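GrgF (PDB 6LZH) acts as a polyketide transferase, probably through Claisen condensation chemistry, in the biosynthesis of gregatin A, a fungal polyketide with an alkylated furanone core. Local coordinates at residues I36-F41 with E89-A94; I82-Q87 with G118-A123; D142-P147 with K214-N219. All coordinates share one frame; numbering follows the deposited sequence.

Contact 1 of 3, residues I36-F41 with E89-A94; sequences IMSPGF and EHLHDA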
loop_
_atom_site.group_PDB
_atom_site.type_symbol
_atom_site.label_atom_id
_atom_site.label_comp_id
_atom_site.label_asym_id
_atom_site.label_seq_id
_atom_site.Cartn_x
_atom_site.Cartn_y
_atom_site.Cartn_z
ATOM N N ILE A 36 15.192 3.686 16.926
ATOM C CA ILE A 36 15.408 3.536 15.491
ATOM C C ILE A 36 14.946 4.823 14.819
ATOM O O ILE A 36 13.762 5.183 14.907
ATOM C CB ILE A 36 14.656 2.319 14.928
ATOM C CG1 ILE A 36 15.061 1.042 15.671
ATOM C CG2 ILE A 36 14.899 2.203 13.423
ATOM C CD1 ILE A 36 14.258 -0.178 15.253
ATOM N N MET A 37 15.869 5.506 14.139
ATOM C CA MET A 37 15.640 6.848 13.606
ATOM C C MET A 37 15.512 6.816 12.087
ATOM O O MET A 37 16.342 6.207 11.400
ATOM C CB MET A 37 16.779 7.786 14.024
ATOM C CG MET A 37 16.871 7.937 15.552
ATOM S SD MET A 37 18.339 8.846 16.078
ATOM C CE MET A 37 17.981 10.510 15.474
ATOM N N SER A 38 14.484 7.488 11.563
ATOM C CA SER A 38 14.170 7.482 10.140
ATOM C C SER A 38 14.309 8.896 9.592
ATOM O O SER A 38 13.768 9.846 10.191
ATOM C CB SER A 38 12.732 6.973 9.881
ATOM O OG SER A 38 12.571 5.610 10.215
ATOM N N PRO A 39 14.989 9.073 8.449
ATOM C CA PRO A 39 15.296 10.422 7.959
ATOM C C PRO A 39 14.196 10.999 7.084
ATOM O O PRO A 39 13.178 10.336 6.834
ATOM C CB PRO A 39 16.596 10.208 7.164
ATOM C CG PRO A 39 16.453 8.809 6.626
ATOM C CD PRO A 39 15.673 8.022 7.669
ATOM N N GLY A 40 14.405 12.223 6.596
ATOM C CA GLY A 40 13.389 12.932 5.844
ATOM C C GLY A 40 13.239 12.426 4.417
ATOM O O GLY A 40 13.835 11.431 3.995
ATOM N N PHE A 41 12.416 13.147 3.664
ATOM C CA PHE A 41 11.977 12.691 2.347
ATOM C C PHE A 41 13.145 12.545 1.382
ATOM O O PHE A 41 13.868 13.508 1.114
ATOM C CB PHE A 41 10.958 13.674 1.783
ATOM C CG PHE A 41 10.460 13.308 0.424
ATOM C CD1 PHE A 41 9.442 12.369 0.281
ATOM C CD2 PHE A 41 10.998 13.900 -0.715
ATOM C CE1 PHE A 41 8.968 12.021 -0.967
ATOM C CE2 PHE A 41 10.529 13.553 -1.979
ATOM C CZ PHE A 41 9.504 12.608 -2.099
ATOM N N GLU A 89 7.221 -1.440 6.796
ATOM C CA GLU A 89 7.508 -2.862 6.955
ATOM C C GLU A 89 8.957 -3.076 7.355
ATOM O O GLU A 89 9.261 -3.911 8.214
ATOM C CB GLU A 89 7.211 -3.605 5.658
ATOM C CG GLU A 89 5.758 -3.942 5.443
ATOM C CD GLU A 89 5.580 -4.750 4.174
ATOM O OE1 GLU A 89 5.958 -5.943 4.144
ATOM O OE2 GLU A 89 5.109 -4.167 3.198
ATOM N N HIS A 90 9.863 -2.318 6.746
ATOM C CA HIS A 90 11.278 -2.491 7.035
ATOM C C HIS A 90 11.604 -2.085 8.465
ATOM O O HIS A 90 12.530 -2.634 9.064
ATOM C CB HIS A 90 12.099 -1.705 6.020
ATOM C CG HIS A 90 12.126 -2.336 4.665
ATOM N ND1 HIS A 90 12.666 -1.713 3.559
ATOM C CD2 HIS A 90 11.681 -3.545 4.238
ATOM C CE1 HIS A 90 12.552 -2.509 2.511
ATOM N NE2 HIS A 90 11.959 -3.627 2.895
ATOM N N LEU A 91 10.840 -1.148 9.037
ATOM C CA LEU A 91 11.031 -0.806 10.448
ATOM C C LEU A 91 10.643 -1.962 11.363
ATOM O O LEU A 91 11.241 -2.130 12.434
ATOM C CB LEU A 91 10.227 0.436 10.810
ATOM C CG LEU A 91 10.836 1.768 10.388
ATOM C CD1 LEU A 91 9.868 2.895 10.732
ATOM C CD2 LEU A 91 12.191 2.000 11.084
ATOM N N HIS A 92 9.659 -2.777 10.964
ATOM C CA HIS A 92 9.405 -4.017 11.704
ATOM C C HIS A 92 10.615 -4.953 11.633
ATOM O O HIS A 92 10.957 -5.629 12.612
ATOM C CB HIS A 92 8.179 -4.748 11.159
ATOM C CG HIS A 92 6.966 -3.886 10.969
ATOM N ND1 HIS A 92 6.683 -2.802 11.773
ATOM C CD2 HIS A 92 5.964 -3.952 10.056
ATOM C CE1 HIS A 92 5.552 -2.243 11.373
ATOM N NE2 HIS A 92 5.092 -2.926 10.337
ATOM N N ASP A 93 11.266 -5.022 10.475
ATOM C CA ASP A 93 12.454 -5.862 10.361
ATOM C C ASP A 93 13.603 -5.278 11.174
ATOM O O ASP A 93 14.402 -6.021 11.764
ATOM C CB ASP A 93 12.849 -6.017 8.884
ATOM C CG ASP A 93 11.790 -6.751 8.076
ATOM O OD1 ASP A 93 10.988 -7.477 8.705
ATOM O OD2 ASP A 93 11.754 -6.589 6.818
ATOM N N ALA A 94 13.681 -3.953 11.240
ATOM C CA ALA A 94 14.697 -3.319 12.076
ATOM C C ALA A 94 14.469 -3.627 13.553
ATOM O O ALA A 94 15.421 -3.932 14.282
ATOM C CB ALA A 94 14.700 -1.807 11.824
#
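Ile36 and Leu91 give up the most surface here, and their side chains slide past each other in opposite directions between the sheet and the helix above it. Ile36 CG2 stands 3.6 Å from Leu91 CD2. The other branch of the isoleucine goes to a different target: CG1 lies anti to the carbonyl carbon (chi1 -56°) and the chain continues straight, carrying CD1 to within 3.8 Å of Ala94 CB. One side chain therefore bridges two positions three residues apart on the same helical face. Leu91 CD2, the same methyl that meets Ile36, also lies 3.7 Å from Ser38 OG, and Leu91 CD1 is 3.9 Å from that oxygen.

The setting is the alpha/beta hydrolase core. Helix 84-99 connects strand 62-66 to strand 108-114 in a beta-alpha-beta crossover, and strand 32-38 lies between those two in the sheet, directly beneath the helix. The helical segment runs nearly antiparallel to strand 36-38, at 155°, with their axes 10.3 Å apart. Tyr66 of strand 62-66 touches Ile36, Leu91 and Ala94, while Val120 and Ala124 adjoin Leu91 from helix 116-127. The far face of the helix meets the second subunit, where Arg161 makes salt bridges to Glu89 and Asp93.

Across the two segments the chemistry is methyl against methyl, with one buried serine hydroxyl against the leucine fork. It implies that helix and strand are held by the fit of branched side chains and burial of apolar surface, without directional bonds between them.

Contact 2 of 3, residues I82-Q87 with G118-A123; sequences IDARQQ and GNVTLA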
loop_
_atom_site.group_PDB
_atom_site.type_symbol
_atom_site.label_atom_id
_atom_site.label_comp_id
_atom_site.label_asym_id
_atom_site.label_seq_id
_atom_site.Cartn_x
_atom_site.Cartn_y
_atom_site.Cartn_z
ATOM N N ILE A 82 10.399 5.805 -3.493
ATOM C CA ILE A 82 9.940 5.896 -2.111
ATOM C C ILE A 82 8.652 5.095 -1.979
ATOM O O ILE A 82 7.771 5.174 -2.843
ATOM C CB ILE A 82 9.718 7.360 -1.679
ATOM C CG1 ILE A 82 11.016 8.192 -1.674
ATOM C CG2 ILE A 82 9.046 7.434 -0.323
ATOM C CD1 ILE A 82 12.289 7.428 -1.428
ATOM N N ASP A 83 8.554 4.306 -0.911
ATOM C CA ASP A 83 7.402 3.436 -0.680
ATOM C C ASP A 83 7.161 3.421 0.826
ATOM O O ASP A 83 7.851 2.701 1.553
ATOM C CB ASP A 83 7.661 2.032 -1.227
ATOM C CG ASP A 83 6.430 1.140 -1.159
ATOM O OD1 ASP A 83 5.442 1.534 -0.502
ATOM O OD2 ASP A 83 6.459 0.047 -1.765
ATOM N N ALA A 84 6.205 4.235 1.291
ATOM C CA ALA A 84 5.975 4.338 2.729
ATOM C C ALA A 84 5.584 2.995 3.322
ATOM O O ALA A 84 6.084 2.611 4.383
ATOM C CB ALA A 84 4.889 5.375 3.026
ATOM N N ARG A 85 4.670 2.270 2.659
ATOM C CA ARG A 85 4.262 0.972 3.182
ATOM C C ARG A 85 5.461 0.046 3.357
ATOM O O ARG A 85 5.625 -0.581 4.410
ATOM C CB ARG A 85 3.231 0.324 2.262
ATOM C CG ARG A 85 2.715 -0.967 2.833
ATOM C CD ARG A 85 1.759 -1.640 1.841
ATOM N NE ARG A 85 2.498 -2.495 0.921
ATOM C CZ ARG A 85 1.923 -3.284 0.020
ATOM N NH1 ARG A 85 0.603 -3.312 -0.078
ATOM N NH2 ARG A 85 2.668 -4.041 -0.777
ATOM N N GLN A 86 6.305 -0.056 2.331
ATOM C CA GLN A 86 7.468 -0.936 2.434
ATOM C C GLN A 86 8.426 -0.449 3.514
ATOM O O GLN A 86 9.051 -1.252 4.216
ATOM C CB GLN A 86 8.205 -1.007 1.096
ATOM C CG GLN A 86 9.438 -1.913 1.153
ATOM C CD GLN A 86 10.322 -1.824 -0.089
ATOM O OE1 GLN A 86 10.526 -0.748 -0.650
ATOM N NE2 GLN A 86 10.869 -2.956 -0.504
ATOM N N GLN A 87 8.582 0.874 3.631
ATOM C CA GLN A 87 9.536 1.417 4.594
ATOM C C GLN A 87 9.057 1.163 6.014
ATOM O O GLN A 87 9.863 0.856 6.905
ATOM C CB GLN A 87 9.764 2.915 4.337
ATOM C CG GLN A 87 11.010 3.472 5.045
ATOM C CD GLN A 87 11.400 4.894 4.634
ATOM O OE1 GLN A 87 11.205 5.322 3.472
ATOM N NE2 GLN A 87 11.972 5.633 5.593
ATOM N N GLY A 118 8.842 10.523 9.754
ATOM C CA GLY A 118 7.843 10.562 10.804
ATOM C C GLY A 118 6.533 9.955 10.373
ATOM O O GLY A 118 5.823 9.373 11.192
ATOM N N ASN A 119 6.204 10.080 9.088
ATOM C CA ASN A 119 5.062 9.369 8.528
ATOM C C ASN A 119 5.267 7.863 8.658
ATOM O O ASN A 119 4.419 7.150 9.200
ATOM C CB ASN A 119 4.886 9.790 7.066
ATOM C CG ASN A 119 3.707 9.103 6.373
ATOM O OD1 ASN A 119 3.641 7.885 6.293
ATOM N ND2 ASN A 119 2.795 9.905 5.834
ATOM N N VAL A 120 6.416 7.372 8.205
ATOM C CA VAL A 120 6.708 5.934 8.271
ATOM C C VAL A 120 6.770 5.452 9.723
ATOM O O VAL A 120 6.344 4.331 10.047
ATOM C CB VAL A 120 8.018 5.666 7.505
ATOM C CG1 VAL A 120 8.563 4.293 7.781
ATOM C CG2 VAL A 120 7.800 5.884 6.004
ATOM N N THR A 121 7.336 6.273 10.610
ATOM C CA THR A 121 7.395 5.937 12.036
ATOM C C THR A 121 5.995 5.738 12.622
ATOM O O THR A 121 5.736 4.750 13.322
ATOM C CB THR A 121 8.162 7.039 12.791
ATOM O OG1 THR A 121 9.563 6.957 12.480
ATOM C CG2 THR A 121 8.008 6.903 14.331
ATOM N N LEU A 122 5.078 6.682 12.372
ATOM C CA LEU A 122 3.718 6.534 12.887
ATOM C C LEU A 122 3.034 5.291 12.314
ATOM O O LEU A 122 2.297 4.588 13.021
ATOM C CB LEU A 122 2.902 7.791 12.568
ATOM C CG LEU A 122 3.390 9.055 13.285
ATOM C CD1 LEU A 122 2.789 10.311 12.692
ATOM C CD2 LEU A 122 3.152 8.981 14.803
ATOM N N ALA A 123 3.244 5.014 11.027
ATOM C CA ALA A 123 2.600 3.844 10.430
ATOM C C ALA A 123 3.152 2.560 11.031
ATOM O O ALA A 123 2.403 1.618 11.301
ATOM C CB ALA A 123 2.801 3.853 8.911
#
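Val120 wedges into the first turn of helix 84-99 against Gln87 and Ala84, joining that turn to helix 116-127, the helix that follows the nucleophile elbow of the alpha/beta hydrolase fold. The tight part is at Gln87. Its CG is anti to the backbone N (chi1 -165°), and the extended chain crosses Val120 at about a right angle. Val120 CG1 meets Gln87 CG at 3.8 Å, while Val120 CG2 takes Gln87 CB at 3.9 Å and lies nearly as close to CD. An alanine here would keep CB against the valine but lose the rest of the chain, which would probably open a gap beside Val120 CG1 and CG2.

Packing slackens toward Ala84, whose CB is 4.2 Å from Val120 CG2 and 4.3 Å from Asn119 OD1; that oxygen accepts a hydrogen bond from Trp218 NE1. On the other side of the turn, the partly exposed Arg85 and Gln86 leave the interface, and Arg85 forms a salt bridge with Asp83 of the second subunit. Asp83 of this chain N-caps helix 84-99, weakly, with Gln86 N 3.4 Å from Asp83 OD1. Nearest of all across the interface, Val120 CG1 presses on backbone, 3.6 Å from Gln87 C.

Contact 3 of 3, residues D142-P147 with K214-N219; sequences DSTGNP and KSLSWN. With NA (sodium ion), chain D.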
loop_
_atom_site.group_PDB
_atom_site.type_symbol
_atom_site.label_atom_id
_atom_site.label_comp_id
_atom_site.label_asym_id
_atom_site.label_seq_id
_atom_site.Cartn_x
_atom_site.Cartn_y
_atom_site.Cartn_z
ATOM N N ASP A 142 0.806 14.577 3.722
ATOM C CA ASP A 142 0.141 14.424 2.434
ATOM C C ASP A 142 1.071 14.847 1.311
ATOM O O ASP A 142 1.591 15.965 1.323
ATOM C CB ASP A 142 -1.154 15.248 2.390
ATOM C CG ASP A 142 -1.937 15.039 1.107
ATOM O OD1 ASP A 142 -2.044 13.873 0.651
ATOM O OD2 ASP A 142 -2.450 16.040 0.564
ATOM N N SER A 143 1.262 13.950 0.343
ATOM C CA SER A 143 2.039 14.209 -0.862
ATOM C C SER A 143 1.169 14.457 -2.085
ATOM O O SER A 143 1.713 14.617 -3.184
ATOM C CB SER A 143 2.982 13.033 -1.151
ATOM O OG SER A 143 4.257 13.241 -0.577
ATOM N N THR A 144 -0.162 14.486 -1.920
ATOM C CA THR A 144 -1.064 14.541 -3.066
ATOM C C THR A 144 -0.817 15.781 -3.914
ATOM O O THR A 144 -0.877 15.721 -5.147
ATOM C CB THR A 144 -2.519 14.492 -2.598
ATOM O OG1 THR A 144 -2.771 13.251 -1.934
ATOM C CG2 THR A 144 -3.479 14.626 -3.785
ATOM N N GLY A 145 -0.524 16.909 -3.277
ATOM C CA GLY A 145 -0.437 18.154 -4.035
ATOM C C GLY A 145 -1.826 18.537 -4.502
ATOM O O GLY A 145 -2.822 18.295 -3.812
ATOM N N ASN A 146 -1.911 19.129 -5.691
ATOM C CA ASN A 146 -3.201 19.422 -6.297
ATOM C C ASN A 146 -3.684 18.170 -7.020
ATOM O O ASN A 146 -3.028 17.732 -7.979
ATOM C CB ASN A 146 -3.097 20.600 -7.260
ATOM C CG ASN A 146 -4.446 21.009 -7.855
ATOM O OD1 ASN A 146 -5.495 20.451 -7.521
ATOM N ND2 ASN A 146 -4.415 22.006 -8.737
ATOM N N PRO A 147 -4.794 17.556 -6.601
ATOM C CA PRO A 147 -5.227 16.297 -7.233
ATOM C C PRO A 147 -5.645 16.450 -8.683
ATOM O O PRO A 147 -5.851 15.429 -9.352
ATOM C CB PRO A 147 -6.412 15.844 -6.362
ATOM C CG PRO A 147 -6.315 16.651 -5.104
ATOM C CD PRO A 147 -5.693 17.957 -5.506
ATOM N N LYS A 214 2.622 5.297 -5.727
ATOM C CA LYS A 214 2.417 4.594 -4.463
ATOM C C LYS A 214 1.855 5.503 -3.372
ATOM O O LYS A 214 1.099 5.033 -2.511
ATOM C CB LYS A 214 3.727 3.962 -4.006
ATOM C CG LYS A 214 4.114 2.737 -4.821
ATOM C CD LYS A 214 5.266 1.983 -4.177
ATOM C CE LYS A 214 5.809 0.880 -5.091
ATOM N NZ LYS A 214 6.696 1.427 -6.174
ATOM N N SER A 215 2.202 6.796 -3.372
ATOM C CA SER A 215 1.678 7.651 -2.316
ATOM C C SER A 215 0.179 7.882 -2.455
ATOM O O SER A 215 -0.484 8.123 -1.444
ATOM C CB SER A 215 2.425 8.991 -2.263
ATOM O OG SER A 215 2.343 9.701 -3.485
ATOM N N LEU A 216 -0.384 7.785 -3.664
ATOM C CA LEU A 216 -1.824 7.991 -3.791
ATOM C C LEU A 216 -2.608 6.933 -3.032
ATOM O O LEU A 216 -3.733 7.200 -2.597
ATOM C CB LEU A 216 -2.265 7.988 -5.254
ATOM C CG LEU A 216 -1.979 9.206 -6.129
ATOM C CD1 LEU A 216 -2.666 8.995 -7.475
ATOM C CD2 LEU A 216 -2.425 10.533 -5.479
ATOM N N SER A 217 -2.030 5.740 -2.852
ATOM C CA SER A 217 -2.691 4.664 -2.122
ATOM C C SER A 217 -2.294 4.621 -0.657
ATOM O O SER A 217 -2.689 3.688 0.056
ATOM C CB SER A 217 -2.390 3.306 -2.756
ATOM O OG SER A 217 -0.982 3.098 -2.877
ATOM N N TRP A 218 -1.504 5.588 -0.205
ATOM C CA TRP A 218 -0.998 5.633 1.161
ATOM C C TRP A 218 -1.585 6.864 1.835
ATOM O O TRP A 218 -1.337 7.993 1.400
ATOM C CB TRP A 218 0.531 5.672 1.164
ATOM C CG TRP A 218 1.117 5.642 2.532
ATOM C CD1 TRP A 218 1.596 6.708 3.237
ATOM C CD2 TRP A 218 1.277 4.493 3.372
ATOM N NE1 TRP A 218 2.049 6.292 4.476
ATOM C CE2 TRP A 218 1.873 4.936 4.577
ATOM C CE3 TRP A 218 0.991 3.130 3.221
ATOM C CZ2 TRP A 218 2.184 4.065 5.623
ATOM C CZ3 TRP A 218 1.294 2.262 4.271
ATOM C CH2 TRP A 218 1.895 2.735 5.453
ATOM N N ASN A 219 -2.374 6.649 2.879
ATOM C CA ASN A 219 -3.002 7.739 3.622
ATOM C C ASN A 219 -2.792 7.441 5.097
ATOM O O ASN A 219 -3.515 6.623 5.671
ATOM C CB ASN A 219 -4.483 7.875 3.284
ATOM C CG ASN A 219 -5.141 9.010 4.042
ATOM O OD1 ASN A 219 -4.482 9.728 4.812
ATOM N ND2 ASN A 219 -6.445 9.185 3.830
HETATM NA NA NA D . -0.834 9.734 0.207
HETATM O O HOH W 1 -3.156 9.523 -0.413
HETATM O O HOH W 2 -1.905 11.665 1.569
HETATM O O HOH W 3 1.332 10.256 1.288
#
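The backbones pass at Ser143 and Thr144, whose CA atoms lie 6.7 Å from that of Ser215 and 6.6 Å from that of Leu216 respectively. This is the part of the alpha/beta hydrolase fold where the chain leaves strand 133-137 for the long excursion, probably a cap or lid region, that returns through helix 209-216 before strand 232-237. A bound sodium ion lies beside the crossing.

Side chains meet sparingly. Ser143 CB approaches Ser215 OG at 4.1 Å, and Thr144 OG1 comes only to 4.5 Å from Leu216 CD2. With chi1 at 59°, Ser215 OG is tucked between its own backbone N and carbonyl carbon, and its hydrogen bond goes back to the carbonyl oxygen of Tyr212, not across to the loop. The loop secures itself: Thr144 OG1 donates to Asp142 OD1 at 2.8 Å, on the syn lone pair, and Thr144 N adds a weak bond to the same oxygen, closing an Asx turn. A further tie comes from Tyr212 OH, which bonds to Thr144 O.

On the other segment, two backbone carbonyls grip the metal. Trp218 O and three waters join Ser215 O around the sodium, and one of those waters gives a weak bond to Leu216 O. No charged side chain is a direct ligand. The Trp218 ring packs on Ala84 and Arg85 of helix 84-99. Ser215 O does double duty: it coordinates the sodium ion at 2.3 Å. The same carbonyl oxygen also accepts a backbone hydrogen bond, with Trp218 N 3.0 Å from Ser215 O.

How the contacts relate
Contacts 1 and 2 are core packing and share helix 84-99: its first turn belongs to contact 2 and its next turns to contact 1. They meet where Leu91 CD1 lies 3.5 Å from Val120 CG1, so the two contacts adjoin through packed methyl groups. Contact 3, about 20 Å from contact 1 between centres, is only partly buried, and there sodium, water and carbonyl oxygens replace methyl groups. Trp218 connects it to contact 2, where its ring also meets Ala123. All three contacts also reach the second subunit.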